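Local coordinates for protein lectin CEL-I, N-acetyl-D-galactosamine-specific C-type (Cucumaria echinata, PDB 4WQQ) that binds carbohydrate through calcium as a C-type lectin, naturally specific for galactose and N-acetylgalactosamine and here engineered to recognise mannose, at residues A[55-59]-A[115-121]; A[68-73]-A[130-135]; A[79-85]-A[109-113]. The protein carries 3 engineered substitutions. One frame throughout, in Å; residues are numbered along the deposited sequence.

Interaction 1: residues A[55-59]-A[115-121]; sequences QAYVF and FRHTEGG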
loop_
_atom_site.group_PDB
_atom_site.type_symbol
_atom_site.label_atom_id
_atom_site.label_comp_id
_atom_site.label_asym_id
_atom_site.label_seq_id
_atom_site.Cartn_x
_atom_site.Cartn_y
_atom_site.Cartn_z
ATOM N N GLN A 55 -13.154 -7.398 14.688
ATOM C CA GLN A 55 -12.926 -8.567 15.455
ATOM C C GLN A 55 -13.343 -9.796 14.667
ATOM O O GLN A 55 -12.594 -10.795 14.565
ATOM C CB GLN A 55 -13.720 -8.474 16.782
ATOM C CG GLN A 55 -13.700 -9.712 17.604
ATOM C CD GLN A 55 -12.399 -9.944 18.370
ATOM O OE1 GLN A 55 -11.649 -9.018 18.688
ATOM N NE2 GLN A 55 -12.161 -11.194 18.680
ATOM N N ALA A 56 -14.585 -9.786 14.157
ATOM C CA ALA A 56 -15.043 -10.943 13.456
ATOM C C ALA A 56 -14.244 -11.215 12.196
ATOM O O ALA A 56 -13.990 -12.385 11.874
ATOM C CB ALA A 56 -16.543 -10.809 13.172
ATOM N N TYR A 57 -13.868 -10.185 11.493
ATOM C CA TYR A 57 -13.111 -10.321 10.231
ATOM C C TYR A 57 -11.784 -11.040 10.550
ATOM O O TYR A 57 -11.417 -12.057 9.953
ATOM C CB TYR A 57 -12.824 -8.963 9.597
ATOM C CG TYR A 57 -11.790 -9.153 8.507
ATOM C CD1 TYR A 57 -12.134 -9.662 7.270
ATOM C CD2 TYR A 57 -10.434 -8.936 8.790
ATOM C CE1 TYR A 57 -11.171 -9.947 6.326
ATOM C CE2 TYR A 57 -9.474 -9.197 7.854
ATOM C CZ TYR A 57 -9.813 -9.699 6.631
ATOM O OH TYR A 57 -8.788 -9.939 5.715
ATOM N N VAL A 58 -11.130 -10.547 11.588
ATOM C CA VAL A 58 -9.849 -11.130 12.037
ATOM C C VAL A 58 -9.942 -12.572 12.480
ATOM O O VAL A 58 -9.188 -13.416 12.060
ATOM C CB VAL A 58 -9.214 -10.235 13.126
ATOM C CG1 VAL A 58 -7.979 -10.913 13.768
ATOM C CG2 VAL A 58 -8.827 -8.886 12.561
ATOM N N PHE A 59 -10.925 -12.854 13.322
ATOM C CA PHE A 59 -11.115 -14.162 13.876
ATOM C C PHE A 59 -11.429 -15.137 12.720
ATOM O O PHE A 59 -10.860 -16.255 12.653
ATOM C CB PHE A 59 -12.209 -14.091 14.939
ATOM C CG PHE A 59 -12.574 -15.436 15.506
ATOM C CD1 PHE A 59 -11.725 -16.051 16.382
ATOM C CD2 PHE A 59 -13.745 -16.062 15.147
ATOM C CE1 PHE A 59 -12.028 -17.281 16.915
ATOM C CE2 PHE A 59 -14.027 -17.324 15.621
ATOM C CZ PHE A 59 -13.192 -17.929 16.533
ATOM N N PHE A 115 -6.183 -13.340 20.918
ATOM C CA PHE A 115 -7.485 -14.050 20.787
ATOM C C PHE A 115 -7.369 -15.499 21.266
ATOM O O PHE A 115 -6.413 -16.228 20.949
ATOM C CB PHE A 115 -7.909 -14.148 19.307
ATOM C CG PHE A 115 -8.352 -12.861 18.641
ATOM C CD1 PHE A 115 -8.221 -11.612 19.203
ATOM C CD2 PHE A 115 -8.910 -12.944 17.384
ATOM C CE1 PHE A 115 -8.615 -10.485 18.528
ATOM C CE2 PHE A 115 -9.373 -11.828 16.730
ATOM C CZ PHE A 115 -9.221 -10.598 17.280
ATOM N N ARG A 116 -8.386 -15.961 21.961
ATOM C CA ARG A 116 -8.715 -17.386 22.032
ATOM C C ARG A 116 -9.346 -17.884 20.723
ATOM O O ARG A 116 -9.865 -17.098 19.951
ATOM C CB ARG A 116 -9.740 -17.606 23.187
ATOM C CG ARG A 116 -9.162 -17.070 24.449
ATOM C CD ARG A 116 -9.644 -17.717 25.690
ATOM N NE ARG A 116 -8.481 -18.342 26.307
ATOM C CZ ARG A 116 -8.089 -18.184 27.584
ATOM N NH1 ARG A 116 -8.772 -17.401 28.494
ATOM N NH2 ARG A 116 -6.996 -18.823 27.955
ATOM N N HIS A 117 -9.276 -19.187 20.498
ATOM C CA HIS A 117 -9.864 -19.760 19.294
ATOM C C HIS A 117 -11.376 -19.984 19.491
ATOM O O HIS A 117 -12.052 -20.364 18.533
ATOM C CB HIS A 117 -9.208 -21.076 18.841
ATOM C CG HIS A 117 -9.459 -22.268 19.710
ATOM N ND1 HIS A 117 -8.802 -22.487 20.910
ATOM C CD2 HIS A 117 -10.297 -23.337 19.544
ATOM C CE1 HIS A 117 -9.181 -23.665 21.397
ATOM N NE2 HIS A 117 -10.090 -24.183 20.594
ATOM N N THR A 118 -11.859 -19.697 20.684
ATOM C CA THR A 118 -13.292 -19.932 21.037
ATOM C C THR A 118 -14.006 -18.602 21.232
ATOM O O THR A 118 -13.375 -17.517 21.305
ATOM C CB THR A 118 -13.364 -20.749 22.306
ATOM O OG1 THR A 118 -12.616 -20.099 23.335
ATOM C CG2 THR A 118 -12.882 -22.083 22.083
ATOM N N GLU A 119 -15.339 -18.660 21.254
ATOM C CA GLU A 119 -16.162 -17.507 21.608
ATOM C C GLU A 119 -15.879 -16.261 20.742
ATOM O O GLU A 119 -15.733 -15.159 21.239
ATOM C CB GLU A 119 -16.014 -17.158 23.102
ATOM C CG GLU A 119 -16.459 -18.265 24.052
ATOM C CD GLU A 119 -16.410 -17.866 25.524
ATOM O OE1 GLU A 119 -17.085 -18.562 26.320
ATOM O OE2 GLU A 119 -15.727 -16.852 25.901
ATOM N N GLY A 120 -15.767 -16.458 19.436
ATOM C CA GLY A 120 -15.559 -15.348 18.524
ATOM C C GLY A 120 -14.211 -14.622 18.656
ATOM O O GLY A 120 -14.081 -13.481 18.219
ATOM N N GLY A 121 -13.290 -15.251 19.361
ATOM C CA GLY A 121 -11.943 -14.644 19.559
ATOM C C GLY A 121 -11.794 -13.813 20.786
ATOM O O GLY A 121 -10.923 -12.916 20.856
#
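Aromatic packing and two hydrogen bonds from the Gln55 side-chain amide, one of them weak, join helix 52-65 to Phe115 on strand 112-116 and the glycine-containing loop leading to Gly121. Phe59 slips into the curve of that loop. One face of its ring lies against the backbone of Gly120 and Gly121: Gly120 CA makes a CH-pi contact, 3.9 Å from the ring centroid and 14° off the normal, while the carbonyls of Arg116 and His117 sit at the ring edge. Phe115 presents its ring edge to Phe59 N, and its CE2 touches Val58 CG1 at 3.4 Å. Over one face of the Phe115 ring rests Gln55 NE2, the two planes 37° apart. With CG anti to the backbone N (chi1 173°) and the chain bent at chi2, the amide lies across this face and points NE2 at the glycine carbonyls. NE2 meets Gly120 O at 3.0 Å, nearly straight and on a carbonyl lone pair, and Gly121 O at 3.0 Å in a weak, bent bond; OE1 accepts from Trp123 NE1. A buried amide is thus satisfied at both ends, which fixes its flip and ties the helix to the loop leaving Arg116, a mannose-pocket residue.

Interaction 2: residues A[68-73]-A[130-135]; sequences QAGQLW and AQAKYM
The indole of Trp73 lies with one face over Ala132, whose CB stands 3.5 Å from the centroid of the five-membered ring and 11° off its normal, a CH-pi contact. At the ring edge, in plane, comes Ala130 O, 3.4 Å from Trp73 CZ2; Tyr134 CB lies near the ring plane at another part of the edge, beside Trp73 CB. Ala130 CB adds an apolar touch to CH2. Trp73 NE1 does not bond to this segment but donates to Thr23 O, and the ring of Trp25 meets the indole edge-to-face.

The two backbones pair in parallel here, the short strand axes 46° apart. Lys133 N donates to Gln71 O at 3.0 Å, and Trp73 N donates to Lys133 O at 2.8 Å. Lys133 thus bonds the residues before and after Leu72, the pattern of a parallel bridge between Leu72 and Lys133. Leu72, CG anti to its N (chi1 -178°), lays CD1 along the backbone of Tyr134 and against Met135 CB at 4.0 Å. Near Gln71 and Gln131 two waters link the segments: one joins Gln71 OE1 to Gln131 O, the other Gln71 N to the same carbonyl. The Lys133 chain, bent at chi2 and chi4, brings NZ to Gln68 OE1 at 2.9 Å; the ammonium also makes a salt bridge to Asp66 and a hydrogen bond to Asn20, so its charge is probably well compensated in a buried setting. Parallel pairing of strands 71-77 and 132-140 belongs to the mixed sheet of the C-type lectin domain, with helix 52-65 packed on Leu72 and Met135.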
loop_
_atom_site.group_PDB
_atom_site.type_symbol
_atom_site.label_atom_id
_atom_site.label_comp_id
_atom_site.label_asym_id
_atom_site.label_seq_id
_atom_site.Cartn_x
_atom_site.Cartn_y
_atom_site.Cartn_z
ATOM N N GLN A 68 -6.078 -25.275 14.425
ATOM C CA GLN A 68 -5.533 -25.863 15.636
ATOM C C GLN A 68 -6.057 -25.115 16.867
ATOM O O GLN A 68 -6.288 -23.934 16.784
ATOM C CB GLN A 68 -4.009 -25.850 15.628
ATOM C CG GLN A 68 -3.340 -26.638 14.530
ATOM C CD GLN A 68 -1.848 -26.450 14.544
ATOM O OE1 GLN A 68 -1.324 -25.373 14.951
ATOM N NE2 GLN A 68 -1.115 -27.494 14.075
ATOM N N ALA A 69 -6.213 -25.799 17.996
ATOM C CA ALA A 69 -6.578 -25.129 19.260
ATOM C C ALA A 69 -5.340 -24.284 19.703
ATOM O O ALA A 69 -4.220 -24.706 19.584
ATOM C CB ALA A 69 -6.967 -26.102 20.313
ATOM N N GLY A 70 -5.573 -23.041 19.996
ATOM C CA GLY A 70 -4.444 -22.127 20.259
ATOM C C GLY A 70 -4.922 -20.744 20.165
ATOM O O GLY A 70 -6.105 -20.482 20.116
ATOM N N GLN A 71 -3.973 -19.814 20.213
ATOM C CA GLN A 71 -4.289 -18.434 20.312
ATOM C C GLN A 71 -3.613 -17.660 19.189
ATOM O O GLN A 71 -2.772 -18.186 18.445
ATOM C CB GLN A 71 -3.859 -17.874 21.705
ATOM C CG GLN A 71 -4.654 -18.418 22.911
ATOM C CD GLN A 71 -4.221 -19.797 23.324
ATOM O OE1 GLN A 71 -3.016 -20.097 23.497
ATOM N NE2 GLN A 71 -5.192 -20.682 23.499
ATOM N N LEU A 72 -4.022 -16.403 19.095
ATOM C CA LEU A 72 -3.576 -15.444 18.086
ATOM C C LEU A 72 -3.110 -14.169 18.762
ATOM O O LEU A 72 -3.901 -13.404 19.314
ATOM C CB LEU A 72 -4.688 -15.155 17.098
ATOM C CG LEU A 72 -4.362 -14.177 15.928
ATOM C CD1 LEU A 72 -3.565 -14.839 14.835
ATOM C CD2 LEU A 72 -5.571 -13.537 15.340
ATOM N N TRP A 73 -1.806 -13.879 18.697
ATOM C CA TRP A 73 -1.337 -12.541 19.149
ATOM C C TRP A 73 -1.950 -11.384 18.433
ATOM O O TRP A 73 -2.058 -11.380 17.183
ATOM C CB TRP A 73 0.166 -12.413 18.976
ATOM C CG TRP A 73 1.010 -13.376 19.823
ATOM C CD1 TRP A 73 1.986 -14.182 19.374
ATOM C CD2 TRP A 73 1.001 -13.530 21.259
ATOM N NE1 TRP A 73 2.564 -14.870 20.398
ATOM C CE2 TRP A 73 1.990 -14.508 21.569
ATOM C CE3 TRP A 73 0.245 -12.953 22.320
ATOM C CZ2 TRP A 73 2.257 -14.922 22.908
ATOM C CZ3 TRP A 73 0.502 -13.355 23.616
ATOM C CH2 TRP A 73 1.528 -14.364 23.894
ATOM N N ALA A 130 4.864 -17.344 26.558
ATOM C CA ALA A 130 3.829 -18.010 25.808
ATOM C C ALA A 130 4.056 -17.865 24.316
ATOM O O ALA A 130 4.787 -16.972 23.849
ATOM C CB ALA A 130 2.493 -17.410 26.215
ATOM N N GLN A 131 3.502 -18.801 23.574
ATOM C CA GLN A 131 3.604 -18.736 22.137
ATOM C C GLN A 131 2.209 -18.843 21.518
ATOM O O GLN A 131 1.322 -19.439 22.099
ATOM C CB GLN A 131 4.545 -19.823 21.589
ATOM C CG GLN A 131 5.959 -19.674 22.161
ATOM C CD GLN A 131 7.119 -20.147 21.314
ATOM O OE1 GLN A 131 8.260 -20.231 21.813
ATOM N NE2 GLN A 131 6.888 -20.462 20.088
ATOM N N ALA A 132 2.051 -18.255 20.325
ATOM C CA ALA A 132 0.822 -18.151 19.618
ATOM C C ALA A 132 1.110 -17.840 18.175
ATOM O O ALA A 132 2.240 -17.484 17.850
ATOM C CB ALA A 132 -0.123 -17.095 20.200
ATOM N N LYS A 133 0.055 -17.954 17.342
ATOM C CA LYS A 133 0.101 -17.546 15.938
ATOM C C LYS A 133 0.026 -16.007 15.917
ATOM O O LYS A 133 -0.143 -15.424 16.986
ATOM C CB LYS A 133 -1.010 -18.193 15.136
ATOM C CG LYS A 133 -1.105 -19.683 15.345
ATOM C CD LYS A 133 0.123 -20.449 14.897
ATOM C CE LYS A 133 -0.058 -21.981 15.197
ATOM N NZ LYS A 133 -1.191 -22.553 14.413
ATOM N N TYR A 134 0.164 -15.356 14.767
ATOM C CA TYR A 134 0.035 -13.898 14.773
ATOM C C TYR A 134 -0.538 -13.357 13.478
ATOM O O TYR A 134 -0.540 -13.993 12.470
ATOM C CB TYR A 134 1.344 -13.213 15.178
ATOM C CG TYR A 134 2.481 -13.410 14.216
ATOM C CD1 TYR A 134 3.260 -14.542 14.251
ATOM C CD2 TYR A 134 2.828 -12.387 13.288
ATOM C CE1 TYR A 134 4.319 -14.668 13.393
ATOM C CE2 TYR A 134 3.858 -12.515 12.426
ATOM C CZ TYR A 134 4.611 -13.653 12.454
ATOM O OH TYR A 134 5.704 -13.843 11.597
ATOM N N MET A 135 -1.042 -12.159 13.595
ATOM C CA MET A 135 -1.641 -11.465 12.478
ATOM C C MET A 135 -1.075 -10.031 12.415
ATOM O O MET A 135 -1.062 -9.304 13.426
ATOM C CB MET A 135 -3.111 -11.367 12.808
ATOM C CG MET A 135 -3.970 -10.527 11.922
ATOM S SD MET A 135 -4.681 -11.449 10.585
ATOM C CE MET A 135 -5.579 -12.900 11.297
HETATM O O HOH W 1 -0.586 -18.582 24.037
HETATM O O HOH W 2 -1.218 -20.823 20.702
#

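Interaction 3: residues A[79-85]-A[109-113]; sequences KYNEGDF and AEDYG. With CA (calcium ion), chain E; CA (calcium ion), chain G; CA (calcium ion), chain F; MAN (alpha-D-mannopyranose), chain H.
Glu82 and Asp111 meet through shared calcium rather than through each other: Glu82 OE2 and Asp111 OD1 approach to 2.8 Å, two carboxylate oxygens that both bind the calcium ions of chains E and G. Glu82 has CG anti to the backbone N and bends at chi2 (61°), which turns its carboxylate back toward Asp111. Both its oxygens grip the chain E calcium, OE1 at 2.6 Å, and OE2 bridges on to the chain G ion. Asp111 does the converse. With CG beside the backbone N and OD1 nearly eclipsing CA (chi2 -6°), it binds the chain G calcium through both oxygens, OD2 at 2.5 Å, while OD1 bridges to the chain E ion. Four negative oxygens so close are probably tolerable only because two divalent ions lie among them. Glu110 O and a water also bind the chain E ion, together with Asp78 and Asn105.

The Glu110 side chain leads the other way. Extended beyond CG (chi2 -168°), it brings OE1 to the chain F calcium at 2.4 Å and OE2 within 2.6 Å of mannose O4, with a longer hydrogen bond from mannose O6. OE1 is also hydrogen-bonded outside these segments, His106 being the strongest polar partner of Glu110. The chain F ion also holds the sugar's O3 and O4, the direct calcium-mediated binding of C-type lectins. Glu110 thus serves two calcium sites, its carbonyl the chain E ion and its carboxylate the chain F ion. Away from the metals, extended Lys79 runs its CD past Tyr112 OH at 4.0 Å, and Phe85 brings CE2 to Asp111 O at 3.8 Å. The contact joins the loop between strands 71-77 and 86-87 to strand 112-116, where Asp111 and Tyr112 form a classic beta bulge opposite Asn126 of strand 123-126.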
loop_
_atom_site.group_PDB
_atom_site.type_symbol
_atom_site.label_atom_id
_atom_site.label_comp_id
_atom_site.label_asym_id
_atom_site.label_seq_id
_atom_site.Cartn_x
_atom_site.Cartn_y
_atom_site.Cartn_z
ATOM N N LYS A 79 2.771 -3.774 29.345
ATOM C CA LYS A 79 4.122 -3.704 29.824
ATOM C C LYS A 79 4.423 -2.391 30.548
ATOM O O LYS A 79 5.032 -2.408 31.587
ATOM C CB LYS A 79 5.128 -3.847 28.666
ATOM C CG LYS A 79 6.556 -3.777 29.113
ATOM C CD LYS A 79 7.597 -3.958 28.014
ATOM C CE LYS A 79 8.940 -3.503 28.597
ATOM N NZ LYS A 79 10.053 -4.134 27.876
ATOM N N TYR A 80 4.031 -1.258 29.986
ATOM C CA TYR A 80 4.434 0.045 30.537
ATOM C C TYR A 80 3.592 0.481 31.721
ATOM O O TYR A 80 4.124 1.123 32.680
ATOM C CB TYR A 80 4.488 1.112 29.416
ATOM C CG TYR A 80 5.748 0.836 28.605
ATOM C CD1 TYR A 80 7.005 1.124 29.148
ATOM C CD2 TYR A 80 5.690 0.175 27.391
ATOM C CE1 TYR A 80 8.162 0.785 28.480
ATOM C CE2 TYR A 80 6.850 -0.182 26.709
ATOM C CZ TYR A 80 8.063 0.088 27.263
ATOM O OH TYR A 80 9.206 -0.242 26.593
ATOM N N ASN A 81 2.296 0.160 31.646
ATOM C CA ASN A 81 1.333 0.519 32.634
ATOM C C ASN A 81 0.448 -0.657 32.894
ATOM O O ASN A 81 -0.535 -0.865 32.182
ATOM C CB ASN A 81 0.527 1.747 32.234
ATOM C CG ASN A 81 1.311 3.020 32.432
ATOM O OD1 ASN A 81 1.335 3.604 33.550
ATOM N ND2 ASN A 81 1.994 3.424 31.416
ATOM N N GLU A 82 0.860 -1.486 33.850
ATOM C CA GLU A 82 0.092 -2.658 34.230
ATOM C C GLU A 82 -1.373 -2.371 34.426
ATOM O O GLU A 82 -1.750 -1.492 35.228
ATOM C CB GLU A 82 0.684 -3.315 35.479
ATOM C CG GLU A 82 -0.045 -4.541 36.055
ATOM C CD GLU A 82 -0.107 -5.699 35.084
ATOM O OE1 GLU A 82 -1.211 -6.301 34.992
ATOM O OE2 GLU A 82 0.913 -5.942 34.418
ATOM N N GLY A 83 -2.224 -3.151 33.760
ATOM C CA GLY A 83 -3.675 -2.994 33.871
ATOM C C GLY A 83 -4.220 -1.987 32.884
ATOM O O GLY A 83 -5.440 -1.973 32.662
ATOM N N ASP A 84 -3.361 -1.232 32.218
ATOM C CA ASP A 84 -3.773 -0.207 31.257
ATOM C C ASP A 84 -3.234 -0.592 29.857
ATOM O O ASP A 84 -2.162 -0.173 29.444
ATOM C CB ASP A 84 -3.281 1.154 31.651
ATOM C CG ASP A 84 -3.945 1.705 32.882
ATOM O OD1 ASP A 84 -5.071 1.257 33.238
ATOM O OD2 ASP A 84 -3.340 2.660 33.473
ATOM N N PHE A 85 -3.983 -1.444 29.173
ATOM C CA PHE A 85 -3.529 -1.966 27.889
ATOM C C PHE A 85 -3.521 -0.884 26.842
ATOM O O PHE A 85 -4.395 -0.032 26.842
ATOM C CB PHE A 85 -4.390 -3.173 27.464
ATOM C CG PHE A 85 -4.013 -4.456 28.210
ATOM C CD1 PHE A 85 -4.534 -4.725 29.455
ATOM C CD2 PHE A 85 -3.079 -5.355 27.695
ATOM C CE1 PHE A 85 -4.158 -5.871 30.147
ATOM C CE2 PHE A 85 -2.716 -6.488 28.372
ATOM C CZ PHE A 85 -3.240 -6.737 29.641
ATOM N N ALA A 109 2.267 -11.909 35.783
ATOM C CA ALA A 109 3.198 -11.963 34.676
ATOM C C ALA A 109 2.535 -12.197 33.342
ATOM O O ALA A 109 2.908 -13.105 32.632
ATOM C CB ALA A 109 4.203 -13.084 34.911
ATOM N N GLU A 110 1.490 -11.448 33.050
ATOM C CA GLU A 110 0.845 -11.554 31.764
ATOM C C GLU A 110 0.590 -10.168 31.254
ATOM O O GLU A 110 -0.356 -9.463 31.699
ATOM C CB GLU A 110 -0.437 -12.398 31.828
ATOM C CG GLU A 110 -0.223 -13.864 32.174
ATOM C CD GLU A 110 -1.473 -14.697 31.937
ATOM O OE1 GLU A 110 -2.588 -14.194 32.286
ATOM O OE2 GLU A 110 -1.370 -15.863 31.447
ATOM N N ASP A 111 1.382 -9.792 30.252
ATOM C CA ASP A 111 1.294 -8.478 29.697
ATOM C C ASP A 111 0.885 -8.392 28.195
ATOM O O ASP A 111 0.941 -7.339 27.607
ATOM C CB ASP A 111 2.589 -7.696 29.953
ATOM C CG ASP A 111 2.840 -7.351 31.467
ATOM O OD1 ASP A 111 1.971 -7.603 32.377
ATOM O OD2 ASP A 111 3.941 -6.802 31.729
ATOM N N TYR A 112 0.507 -9.495 27.583
ATOM C CA TYR A 112 0.441 -9.597 26.112
ATOM C C TYR A 112 -0.891 -10.165 25.681
ATOM O O TYR A 112 -1.271 -11.272 26.086
ATOM C CB TYR A 112 1.667 -10.382 25.530
ATOM C CG TYR A 112 2.907 -9.753 26.013
ATOM C CD1 TYR A 112 3.323 -8.523 25.477
ATOM C CD2 TYR A 112 3.566 -10.260 27.148
ATOM C CE1 TYR A 112 4.403 -7.852 25.988
ATOM C CE2 TYR A 112 4.661 -9.576 27.666
ATOM C CZ TYR A 112 5.084 -8.402 27.075
ATOM O OH TYR A 112 6.185 -7.727 27.632
ATOM N N GLY A 113 -1.606 -9.414 24.858
ATOM C CA GLY A 113 -2.950 -9.775 24.431
ATOM C C GLY A 113 -3.034 -10.737 23.248
ATOM O O GLY A 113 -2.150 -10.759 22.402
HETATM CA CA CA E . -0.374 -7.397 32.821
HETATM CA CA CA G . 3.252 -6.476 34.086
HETATM CA CA CA F . -4.781 -14.350 31.264
HETATM C C1 MAN H . -5.528 -20.093 31.777
HETATM C C2 MAN H . -6.138 -18.787 32.193
HETATM C C3 MAN H . -5.620 -17.609 31.380
HETATM C C4 MAN H . -4.106 -17.704 31.290
HETATM C C5 MAN H . -3.772 -19.024 30.558
HETATM C C6 MAN H . -2.316 -19.293 30.264
HETATM O O1 MAN H . -6.186 -20.380 30.573
HETATM O O2 MAN H . -5.702 -18.634 33.518
HETATM O O3 MAN H . -5.990 -16.426 32.081
HETATM O O4 MAN H . -3.677 -16.556 30.583
HETATM O O5 MAN H . -4.113 -20.072 31.543
HETATM O O6 MAN H . -1.784 -19.073 31.555
HETATM O O HOH W 3 3.254 -4.263 33.497
HETATM O O HOH W 4 -2.621 -8.067 32.675
HETATM O O HOH W 5 2.445 -8.416 35.367
#

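How the interactions relate
All three contacts converge on neighbouring strands 71-77 and 112-116. Interactions 1 and 2, centres about 11 Å apart, touch directly: Phe115 N lies 2.8 Å from Leu72 O, a probable hydrogen bond between the strands, and His117 packs on Ala69. Interaction 3 lies at the other end of strand 112-116, its centre about 20 Å from that of interaction 1 and about 18 Å from that of interaction 2, which it meets where Trp73 CE3 packs 3.2 Å from Gly113 O. The mannose draws on Glu110 from interaction 3 and, through a weak hydrogen bond, Arg116 from interaction 1; the side chain of Ala130 in interaction 2 is about 7 Å from the bound mannose.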